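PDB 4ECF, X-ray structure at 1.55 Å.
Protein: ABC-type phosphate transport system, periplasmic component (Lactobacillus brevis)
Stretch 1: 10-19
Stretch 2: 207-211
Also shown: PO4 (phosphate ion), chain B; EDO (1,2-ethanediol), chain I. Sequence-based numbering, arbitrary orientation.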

# COMPACT_ATOMS: atom_id res chain seq x y z
N GLY A 10 7.53 -9.01 -1.02
CA GLY A 10 7.64 -7.54 -1.01
C GLY A 10 6.48 -6.83 -0.34
O GLY A 10 6.24 -7.03 0.84
N SER A 11 5.89 -5.89 -1.07
CA SER A 11 4.85 -5.04 -0.53
C SER A 11 3.90 -5.69 0.45
O SER A 11 3.21 -6.67 0.10
CB SER A 11 4.06 -4.46 -1.67
OG SER A 11 2.84 -3.89 -1.18
N THR A 12 3.85 -5.18 1.68
CA THR A 12 2.85 -5.63 2.64
C THR A 12 1.44 -5.08 2.35
O THR A 12 0.44 -5.72 2.71
CB THR A 12 3.27 -5.35 4.11
OG1 THR A 12 3.23 -3.94 4.37
CG2 THR A 12 4.68 -5.88 4.35
N ALA A 13 1.35 -3.97 1.63
CA ALA A 13 0.05 -3.49 1.17
C ALA A 13 -0.63 -4.45 0.18
O ALA A 13 -1.85 -4.62 0.17
CB ALA A 13 0.16 -2.11 0.54
N LEU A 14 0.20 -5.12 -0.64
CA LEU A 14 -0.27 -5.97 -1.73
C LEU A 14 -0.35 -7.45 -1.26
O LEU A 14 -1.06 -8.27 -1.83
CB LEU A 14 0.71 -5.83 -2.88
CG LEU A 14 0.38 -6.49 -4.22
CD1 LEU A 14 -1.09 -6.38 -4.65
CD2 LEU A 14 1.37 -5.98 -5.28
N GLN A 15 0.33 -7.74 -0.17
CA GLN A 15 0.46 -9.08 0.33
C GLN A 15 -0.90 -9.78 0.48
O GLN A 15 -1.05 -10.96 0.11
CB GLN A 15 1.22 -9.08 1.64
CG GLN A 15 1.60 -10.47 2.12
CD GLN A 15 2.48 -10.45 3.35
OE1 GLN A 15 3.02 -9.41 3.74
NE2 GLN A 15 2.67 -11.63 3.96
N PRO A 16 -1.92 -9.10 1.04
CA PRO A 16 -3.19 -9.83 1.23
C PRO A 16 -3.81 -10.30 -0.08
O PRO A 16 -4.39 -11.40 -0.15
CB PRO A 16 -4.09 -8.78 1.94
CG PRO A 16 -3.13 -7.82 2.57
CD PRO A 16 -1.95 -7.75 1.66
N LEU A 17 -3.73 -9.47 -1.11
CA LEU A 17 -4.28 -9.87 -2.42
C LEU A 17 -3.46 -11.04 -3.05
O LEU A 17 -4.03 -12.01 -3.61
CB LEU A 17 -4.30 -8.69 -3.40
CG LEU A 17 -4.72 -8.98 -4.83
CD1 LEU A 17 -6.11 -9.64 -4.85
CD2 LEU A 17 -4.69 -7.69 -5.67
N VAL A 18 -2.14 -10.96 -2.95
CA VAL A 18 -1.27 -12.02 -3.50
C VAL A 18 -1.48 -13.35 -2.76
O VAL A 18 -1.58 -14.41 -3.35
CB VAL A 18 0.21 -11.58 -3.62
CG1 VAL A 18 1.01 -12.72 -4.22
CG2 VAL A 18 0.32 -10.31 -4.47
N GLU A 19 -1.63 -13.28 -1.44
CA GLU A 19 -1.90 -14.47 -0.66
C GLU A 19 -3.27 -15.07 -1.01
O GLU A 19 -3.43 -16.29 -1.14
CB GLU A 19 -1.85 -14.16 0.84
CG GLU A 19 -0.45 -13.92 1.31
CD GLU A 19 -0.35 -13.61 2.78
OE1 GLU A 19 -1.36 -13.16 3.35
OE2 GLU A 19 0.75 -13.80 3.34
N TYR A 207 -0.63 2.42 -7.73
CA TYR A 207 -0.81 1.21 -8.50
C TYR A 207 -0.04 0.09 -7.79
O TYR A 207 0.98 0.33 -7.16
CB TYR A 207 -0.31 1.36 -9.95
CG TYR A 207 -1.05 2.42 -10.74
CD1 TYR A 207 -2.33 2.18 -11.26
CD2 TYR A 207 -0.47 3.66 -10.96
CE1 TYR A 207 -3.01 3.18 -11.98
CE2 TYR A 207 -1.14 4.66 -11.67
CZ TYR A 207 -2.41 4.38 -12.21
OH TYR A 207 -3.10 5.37 -12.93
N GLU A 208 -0.61 -1.10 -7.85
CA GLU A 208 0.01 -2.34 -7.35
C GLU A 208 0.63 -3.11 -8.49
O GLU A 208 -0.03 -3.35 -9.53
CB GLU A 208 -1.02 -3.22 -6.66
CG GLU A 208 -1.64 -2.58 -5.41
CD GLU A 208 -0.71 -2.52 -4.23
OE1 GLU A 208 0.41 -1.96 -4.36
OE2 GLU A 208 -1.14 -3.02 -3.17
N HIS A 209 1.89 -3.54 -8.30
CA HIS A 209 2.72 -4.12 -9.36
C HIS A 209 3.22 -5.50 -8.99
O HIS A 209 3.66 -5.72 -7.83
CB HIS A 209 3.95 -3.28 -9.59
CG HIS A 209 3.69 -1.84 -9.91
ND1 HIS A 209 3.88 -1.33 -11.15
CD2 HIS A 209 3.41 -0.79 -9.08
CE1 HIS A 209 3.67 0.02 -11.11
NE2 HIS A 209 3.36 0.35 -9.83
N LEU A 210 3.18 -6.43 -9.94
CA LEU A 210 3.84 -7.75 -9.81
C LEU A 210 4.99 -7.74 -10.81
O LEU A 210 4.77 -7.95 -11.99
CB LEU A 210 2.88 -8.90 -10.08
CG LEU A 210 1.64 -9.00 -9.16
CD1 LEU A 210 0.81 -10.21 -9.52
CD2 LEU A 210 2.04 -9.04 -7.70
N TYR A 211 6.17 -7.33 -10.40
CA TYR A 211 7.33 -7.31 -11.27
C TYR A 211 7.97 -8.67 -11.43
O TYR A 211 8.11 -9.42 -10.44
CB TYR A 211 8.38 -6.35 -10.67
CG TYR A 211 8.16 -4.89 -11.08
CD1 TYR A 211 8.53 -4.45 -12.37
CD2 TYR A 211 7.53 -3.99 -10.23
CE1 TYR A 211 8.33 -3.12 -12.73
CE2 TYR A 211 7.33 -2.65 -10.60
CZ TYR A 211 7.70 -2.22 -11.84
OH TYR A 211 7.51 -0.88 -12.22
P PO4 B . 4.73 -1.60 1.76
O1 PO4 B . 4.44 -0.32 2.54
O2 PO4 B . 5.80 -1.44 0.73
O3 PO4 B . 5.00 -2.77 2.66
O4 PO4 B . 3.40 -2.03 0.98
C1 EDO I . -0.26 -10.52 6.14
O1 EDO I . -0.64 -9.72 7.26
C2 EDO I . -1.02 -10.05 4.90
O2 EDO I . -2.15 -10.89 4.64

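The strand 207-211 packs against the segment that leads from the phosphate-binding turn into a helix, and the two bury 235 Å² between them, both sides summed. No hydrogen bond joins them; the contact rests on van der Waals packing, centred on Leu14, the residue of the first stretch with the largest covered area.

Tyr207 makes no contact with the first stretch. At Glu208 the alternation of the strand brings CB toward the turn, and the side chain, with chi1 and chi2 both in the m well, carries its carboxylate to the backbone there. Glu208 OE2 lies 3.4 Å from Leu14 CB and 3.7 Å from Ala13 C. Leu14 CB is the closest atom to Glu208 OE2, but Leu14 N also lies 3.6 Å from Glu208 OE2; this amide donates to Ser11 OG. The methyl of Ala13 also points toward the strand, with Ala13 CB 4.0 Å from Glu208 OE2. The other oxygen, Glu208 OE1, stays 4.4 Å from Ser11 OG, too far for a hydrogen bond.

The turn itself is organised by its polar groups. Leu14 N donates to Ser11 OG (3.0 Å), while Thr12 N and Thr12 OG1 both donate to O3 of the phosphate, at 2.8 and 2.7 Å, and Ala13 N donates to phosphate O4 at 2.9 Å. The bonds from Thr12 and Ala13 hold the anion, while the Leu14 N to Ser11 OG bond closes the turn from which Leu14 projects toward the strand. Capture of phosphate at this site fits the protein's name as the periplasmic component of a phosphate transport system.

His209 follows with its CB pointing away, and its ND1 is hydrogen-bonded elsewhere in the structure. Its contribution comes from the backbone: the carbonyl O of His209 lies 3.4 Å from Leu14 CD2. Leu14, with chi1 t and chi2 p, thus reaches the strand's main chain as well as its side chains.

The apolar part of the contact is completed by Leu210. Its CA-to-CB bond points sideways, but the end of the side chain comes nearer, with chi1 m and chi2 t. Leu210 CD2 packs 4.0 Å from Leu14 CD2 and 3.9 Å from Val18 CG2, so one methyl group touches two residues four apart in sequence. Val18 N donates to Leu14 O at 3.1 Å, a helical bond that keeps these two side chains on the same side, both directed toward the strand. Branched aliphatic side chains suit this buried spot, since they fill it without leaving polar groups unpaired. Tyr211, beyond Leu210, is out of reach of the first stretch.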